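Local coordinates for protein putative alkaline phosphatase (Pseudomonas fluorescens, PDB 4F1V) that binds phosphate with high affinity in the periplasm and probably delivers it to an ABC transporter for import into the cell, at residues N324-A327 and A328-A331; S241-A244 and A245-S248; T339-K342 and A343-A347. All blocks are in the same frame, centred on the assembly; numbering follows the deposited sequence. Where two conformers were deposited one is given.

Contact 1: residues N324-A327 and A328-A331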
loop_
_atom_site.group_PDB
_atom_site.type_symbol
_atom_site.label_atom_id
_atom_site.label_comp_id
_atom_site.label_asym_id
_atom_site.label_seq_id
_atom_site.Cartn_x
_atom_site.Cartn_y
_atom_site.Cartn_z
ATOM N N ASN A 324 -20.015 6.729 4.860
ATOM C CA ASN A 324 -18.640 6.654 4.473
ATOM C C ASN A 324 -18.358 5.351 3.660
ATOM O O ASN A 324 -19.272 4.646 3.247
ATOM C CB ASN A 324 -17.714 6.851 5.709
ATOM C CG ASN A 324 -17.852 5.708 6.708
ATOM O OD1 ASN A 324 -17.955 4.531 6.361
ATOM N ND2 ASN A 324 -17.775 6.068 8.018
ATOM N N ASN A 325 -17.072 5.077 3.417
ATOM C CA ASN A 325 -16.699 3.928 2.603
ATOM C C ASN A 325 -16.231 2.720 3.431
ATOM O O ASN A 325 -15.677 1.762 2.868
ATOM C CB ASN A 325 -15.612 4.321 1.626
ATOM C CG ASN A 325 -16.102 5.200 0.492
ATOM O OD1 ASN A 325 -17.258 5.036 0.014
ATOM N ND2 ASN A 325 -15.293 6.136 -0.005
ATOM N N ASP A 326 -16.453 2.717 4.757
ATOM C CA ASP A 326 -15.858 1.696 5.586
ATOM C C ASP A 326 -16.341 0.292 5.268
ATOM O O ASP A 326 -15.543 -0.667 5.352
ATOM C CB ASP A 326 -16.008 2.006 7.050
ATOM C CG ASP A 326 -15.149 3.169 7.525
ATOM O OD1 ASP A 326 -14.378 3.744 6.739
ATOM O OD2 ASP A 326 -15.238 3.470 8.770
ATOM N N ALA A 327 -17.633 0.098 4.949
ATOM C CA ALA A 327 -18.081 -1.250 4.615
ATOM C C ALA A 327 -17.328 -1.789 3.376
ATOM O O ALA A 327 -16.847 -2.940 3.382
ATOM C CB ALA A 327 -19.584 -1.319 4.409
ATOM N N ALA A 328 -17.192 -0.948 2.341
ATOM C CA ALA A 328 -16.444 -1.347 1.140
ATOM C C ALA A 328 -14.977 -1.616 1.458
ATOM O O ALA A 328 -14.371 -2.523 0.882
ATOM C CB ALA A 328 -16.556 -0.268 0.071
ATOM N N ILE A 329 -14.393 -0.819 2.351
ATOM C CA ILE A 329 -13.021 -1.048 2.804
ATOM C C ILE A 329 -12.886 -2.471 3.335
ATOM O O ILE A 329 -11.976 -3.226 2.940
ATOM C CB ILE A 329 -12.621 0.051 3.783
ATOM C CG1 ILE A 329 -12.471 1.401 3.067
ATOM C CG2 ILE A 329 -11.345 -0.331 4.523
ATOM C CD1 ILE A 329 -12.395 2.614 3.960
ATOM N N THR A 330 -13.770 -2.870 4.264
ATOM C CA THR A 330 -13.688 -4.210 4.826
ATOM C C THR A 330 -13.910 -5.304 3.759
ATOM O O THR A 330 -13.275 -6.366 3.824
ATOM C CB THR A 330 -14.664 -4.442 5.990
ATOM O OG1 THR A 330 -16.067 -4.493 5.490
ATOM C CG2 THR A 330 -14.579 -3.400 7.104
ATOM N N ALA A 331 -14.788 -5.027 2.806
ATOM C CA ALA A 331 -15.122 -6.026 1.822
ATOM C C ALA A 331 -13.959 -6.349 0.885
ATOM O O ALA A 331 -14.026 -7.373 0.204
ATOM C CB ALA A 331 -16.280 -5.532 0.964
#

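Contact 2: residues S241-A244 and A245-S248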
loop_
_atom_site.group_PDB
_atom_site.type_symbol
_atom_site.label_atom_id
_atom_site.label_comp_id
_atom_site.label_asym_id
_atom_site.label_seq_id
_atom_site.Cartn_x
_atom_site.Cartn_y
_atom_site.Cartn_z
ATOM N N SER A 241 -3.166 -15.956 10.185
ATOM C CA SER A 241 -3.442 -15.557 8.800
ATOM C C SER A 241 -3.412 -14.025 8.587
ATOM O O SER A 241 -3.532 -13.263 9.551
ATOM C CB SER A 241 -4.826 -16.047 8.359
ATOM O OG SER A 241 -5.776 -15.139 8.910
ATOM N N PRO A 242 -3.348 -13.570 7.329
ATOM C CA PRO A 242 -3.327 -12.129 7.029
ATOM C C PRO A 242 -4.710 -11.527 6.881
ATOM O O PRO A 242 -4.874 -10.430 6.321
ATOM C CB PRO A 242 -2.565 -12.085 5.696
ATOM C CG PRO A 242 -2.964 -13.373 4.996
ATOM C CD PRO A 242 -2.966 -14.401 6.144
ATOM N N ALA A 243 -5.737 -12.190 7.402
ATOM C CA ALA A 243 -7.071 -11.581 7.462
ATOM C C ALA A 243 -6.999 -10.212 8.116
ATOM O O ALA A 243 -6.226 -9.996 9.053
ATOM C CB ALA A 243 -8.005 -12.486 8.197
ATOM N N ALA A 244 -7.824 -9.285 7.662
ATOM C CA ALA A 244 -7.840 -7.928 8.224
ATOM C C ALA A 244 -8.038 -7.916 9.710
ATOM O O ALA A 244 -7.441 -7.082 10.410
ATOM C CB ALA A 244 -8.907 -7.080 7.493
ATOM N N ALA A 245 -8.857 -8.805 10.253
ATOM C CA ALA A 245 -9.084 -8.853 11.691
ATOM C C ALA A 245 -7.825 -9.104 12.480
ATOM O O ALA A 245 -7.747 -8.763 13.682
ATOM C CB ALA A 245 -10.098 -9.978 12.066
ATOM N N ASN A 246 -6.824 -9.695 11.864
ATOM C CA ASN A 246 -5.564 -10.015 12.534
ATOM C C ASN A 246 -4.555 -8.861 12.470
ATOM O O ASN A 246 -3.506 -8.980 13.133
ATOM C CB ASN A 246 -4.949 -11.322 11.987
ATOM C CG ASN A 246 -5.852 -12.507 12.267
ATOM O OD1 ASN A 246 -6.529 -12.514 13.313
ATOM N ND2 ASN A 246 -5.809 -13.497 11.403
ATOM N N VAL A 247 -4.854 -7.784 11.759
ATOM C CA VAL A 247 -4.016 -6.577 11.778
ATOM C C VAL A 247 -4.801 -5.351 12.281
ATOM O O VAL A 247 -4.199 -4.287 12.483
ATOM C CB VAL A 247 -3.344 -6.229 10.414
ATOM C CG1 VAL A 247 -2.328 -7.309 10.049
ATOM C CG2 VAL A 247 -4.394 -6.036 9.320
ATOM N N SER A 248 -6.117 -5.471 12.525
ATOM C CA SER A 248 -6.865 -4.274 12.804
ATOM C C SER A 248 -6.518 -3.643 14.146
ATOM O O SER A 248 -6.510 -2.400 14.236
ATOM C CB SER A 248 -8.345 -4.591 12.685
ATOM O OG SER A 248 -8.739 -5.648 13.525
#

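Contact 3: residues T339-K342 and A343-A347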
loop_
_atom_site.group_PDB
_atom_site.type_symbol
_atom_site.label_atom_id
_atom_site.label_comp_id
_atom_site.label_asym_id
_atom_site.label_seq_id
_atom_site.Cartn_x
_atom_site.Cartn_y
_atom_site.Cartn_z
ATOM N N THR A 339 -12.017 6.398 14.062
ATOM C CA THR A 339 -12.800 7.603 14.033
ATOM C C THR A 339 -11.950 8.868 14.322
ATOM O O THR A 339 -12.107 9.929 13.633
ATOM C CB THR A 339 -13.942 7.463 15.078
ATOM O OG1 THR A 339 -14.710 6.298 14.743
ATOM C CG2 THR A 339 -14.753 8.705 15.167
ATOM N N ALA A 340 -10.991 8.789 15.236
ATOM C CA ALA A 340 -10.118 9.935 15.528
ATOM C C ALA A 340 -9.142 10.262 14.378
ATOM O O ALA A 340 -8.788 11.452 14.176
ATOM C CB ALA A 340 -9.361 9.720 16.864
ATOM N N TRP A 341 -8.693 9.249 13.646
ATOM C CA TRP A 341 -7.896 9.479 12.421
ATOM C C TRP A 341 -8.708 10.243 11.381
ATOM O O TRP A 341 -8.245 11.204 10.780
ATOM C CB TRP A 341 -7.379 8.132 11.868
ATOM C CG TRP A 341 -5.922 7.876 12.152
ATOM C CD1 TRP A 341 -5.382 7.118 13.150
ATOM C CD2 TRP A 341 -4.840 8.351 11.344
ATOM N NE1 TRP A 341 -4.016 7.125 13.034
ATOM C CE2 TRP A 341 -3.640 7.850 11.912
ATOM C CE3 TRP A 341 -4.742 9.166 10.182
ATOM C CZ2 TRP A 341 -2.397 8.102 11.384
ATOM C CZ3 TRP A 341 -3.491 9.445 9.661
ATOM C CH2 TRP A 341 -2.323 8.898 10.252
ATOM N N LYS A 342 -9.961 9.787 11.160
ATOM C CA LYS A 342 -10.816 10.492 10.185
ATOM C C LYS A 342 -10.960 11.956 10.582
ATOM O O LYS A 342 -10.915 12.876 9.749
ATOM C CB LYS A 342 -12.147 9.832 10.031
ATOM C CG LYS A 342 -12.213 8.446 9.460
ATOM C CD LYS A 342 -13.630 8.032 9.129
ATOM C CE LYS A 342 -13.860 6.688 8.528
ATOM N NZ LYS A 342 -13.609 5.556 9.494
ATOM N N ALA A 343 -11.204 12.210 11.892
ATOM C CA ALA A 343 -11.406 13.586 12.337
ATOM C C ALA A 343 -10.191 14.462 12.106
ATOM O O ALA A 343 -10.326 15.641 11.758
ATOM C CB ALA A 343 -11.818 13.586 13.807
ATOM N N THR A 344 -9.011 13.883 12.288
ATOM C CA THR A 344 -7.747 14.615 12.045
ATOM C C THR A 344 -7.609 14.943 10.590
ATOM O O THR A 344 -7.217 16.088 10.206
ATOM C CB THR A 344 -6.591 13.803 12.610
ATOM O OG1 THR A 344 -6.729 13.592 14.004
ATOM C CG2 THR A 344 -5.261 14.480 12.386
ATOM N N VAL A 345 -7.847 13.999 9.687
ATOM C CA VAL A 345 -7.821 14.286 8.247
ATOM C C VAL A 345 -8.805 15.415 7.911
ATOM O O VAL A 345 -8.446 16.346 7.156
ATOM C CB VAL A 345 -8.110 12.985 7.455
ATOM C CG1 VAL A 345 -8.232 13.310 5.965
ATOM C CG2 VAL A 345 -6.984 11.957 7.688
ATOM N N ARG A 346 -10.048 15.327 8.391
ATOM C CA ARG A 346 -10.988 16.369 8.041
ATOM C C ARG A 346 -10.581 17.753 8.554
ATOM O O ARG A 346 -10.748 18.770 7.889
ATOM C CB ARG A 346 -12.409 16.048 8.603
ATOM C CG ARG A 346 -13.053 14.789 8.049
ATOM C CD ARG A 346 -14.534 14.704 8.286
ATOM N NE ARG A 346 -14.852 14.890 9.665
ATOM C CZ ARG A 346 -14.880 13.905 10.584
ATOM N NH1 ARG A 346 -15.143 14.184 11.907
ATOM N NH2 ARG A 346 -14.624 12.642 10.261
ATOM N N ALA A 347 -10.035 17.774 9.784
ATOM C CA ALA A 347 -9.700 19.065 10.402
ATOM C C ALA A 347 -8.646 19.814 9.596
ATOM O O ALA A 347 -8.671 21.065 9.531
ATOM C CB ALA A 347 -9.217 18.876 11.833
HETATM O O HOH W 1 -14.535 10.949 12.566
#

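Contact 1: residues N324-A327 and A328-A331
Ile329 lies back over the residues that open its own helix. Its CB is 3.4 Å from Asp326 O. CG1 comes nearer still to the chain behind it, 3.2 Å from Asn325 O. This branch stands beside the backbone N and anti to the carbonyl carbon (chi1 -69°), which turns it toward the start of the helix. CD1 then extends to meet Asp326 OD1 at 3.6 Å. The two side chains run alongside each other and point the same way, so an apolar methyl rests against one oxygen of a carboxylate. The other oxygen, Asp326 OD2, forms a salt bridge with Lys342.

The first turn is closed by backbone bonds. Ile329 N donates to Asn325 O at 2.9 Å. Thr330 N donates to Asp326 O. Ala331 N donates to Ala327 O at 3.0 Å. In the conformer described, the hydroxyl Thr330 OG1 also donates to Ala327 O, at 2.7 Å. There the hydroxyl sits between its own backbone N and carbonyl carbon (chi1 70°), which lets it bend back to this carbonyl.

Just ahead of the helix, in the conformer described, Asn324 OD1 accepts from Asp326 N at 2.8 Å. This is an Asx turn, and it occupies an N-H that has no earlier helical carbonyl to use. Asn325 holds the N-cap position, but its side chain makes no capping bond. Its ND2 instead bonds to His318 ND1, at the end of helix 305-318, and to Val20 O in a loop. Ala328 and Ile329 pack on Leu14 of helix 12-15, and Ile329 also touches Phe334 and Pro336 in the loop leading to helix 339-349.

Contact 2: residues S241-A244 and A245-S248
Asn246 reaches back to Ser241 and holds the turn together with its side-chain amide. ND2 donates to Ser241 O at 2.9 Å. The acceptor lies close to the amide plane, but the nitrogen stands above the plane of the Ser241 carbonyl. CG is placed beside the backbone N of Asn246 and anti to its carbonyl carbon (chi1 -63°), which points the amide back along the chain. The backbone N of the same residue donates to Ala243 O at 2.9 Å. Asn246 thus ties down the segment at two points.

This is the tight, inner side. Ser241 is buried, and its OG bonds to Asp221 and weakly accepts from Ala243 N. Val247 is also buried, with CG2 3.4 Å from Ala244 O. That carbonyl accepts from Val247 N at 3.0 Å.

The outer side is looser. Ala245 is exposed, and within the two segments its methyl meets no more than its chain neighbour Ala244. Ser248 lies at the margin, with its CB 3.5 Å from Ala244 O.

Two successive bonds from N-H to the carbonyl three residues back are characteristic of consecutive tight turns, which here lead into helix 248-252.

Contact 3: residues T339-K342 and A343-A347
Thr344 turns its hydroxyl beside its own backbone N and anti to its carbonyl carbon (chi1 -60°), which brings OG1 back to the preceding turn of the helix. There it donates to Ala340 O at 3.0 Å. Arg346 starts with a similar first torsion (chi1 -63°) but bends at chi3, so its guanidinium folds back over the helix.

Ala340 O has a second donor, Thr344 N at 3.1 Å. The hydroxyl and the N-H come from opposite faces of the carbonyl plane, so this oxygen is gripped from two directions. An alanine in place of Thr344 would remove the hydroxyl, and Ala340 O would probably lose one of these two grips and keep the N-H of the residue four on.

Arg346 lays one face of its guanidinium over Ala343 CA, offset toward the rim. NH2 comes within 3.8 Å of Lys342 CB. It also donates to a water at 2.9 Å, which lies at the edge of the group, in its plane. The water in turn donates to Thr339 O at 2.8 Å. Arg346 is thereby linked to the first turn through solvent, while NH2 also bonds to Tyr319 O.

On another side of the helix the contact is apolar. Val345 CG2 meets the edge of the Trp341 ring at CE3, 4.4 Å away. The indole N-H bonds to Val254 O, and the ring packs on Val256, Pro257 and Pro270.

The Lys342 chain is extended to CE and bends at chi4 (70°). Its NZ bonds to Leu337 O besides its salt bridge with Asp326. The chemistry is thus divided: hydroxyl and water supplement the regular backbone bonds at the first helical carbonyls, and Arg346 NH2 bonds to a water and to Tyr319 O, both neutral.

How the contacts relate
The three contacts follow one another along the chain in the order 2, 1, 3. Contact 2 lies in the loop after strand 228-229 and leads into helix 248-252. Contacts 1 and 3 sit on successive helices, 326-331 and 339-349, with centres 16 Å apart. These two touch: Asp326 OD2 and Lys342 NZ form a salt bridge of 2.7 Å, which pins the start of one helix to the next. Contact 2 touches neither; its centre is 15 Å from contact 1 and 23 Å from contact 3. None of the three includes a residue of the phosphate pocket of this venus-flytrap binding protein.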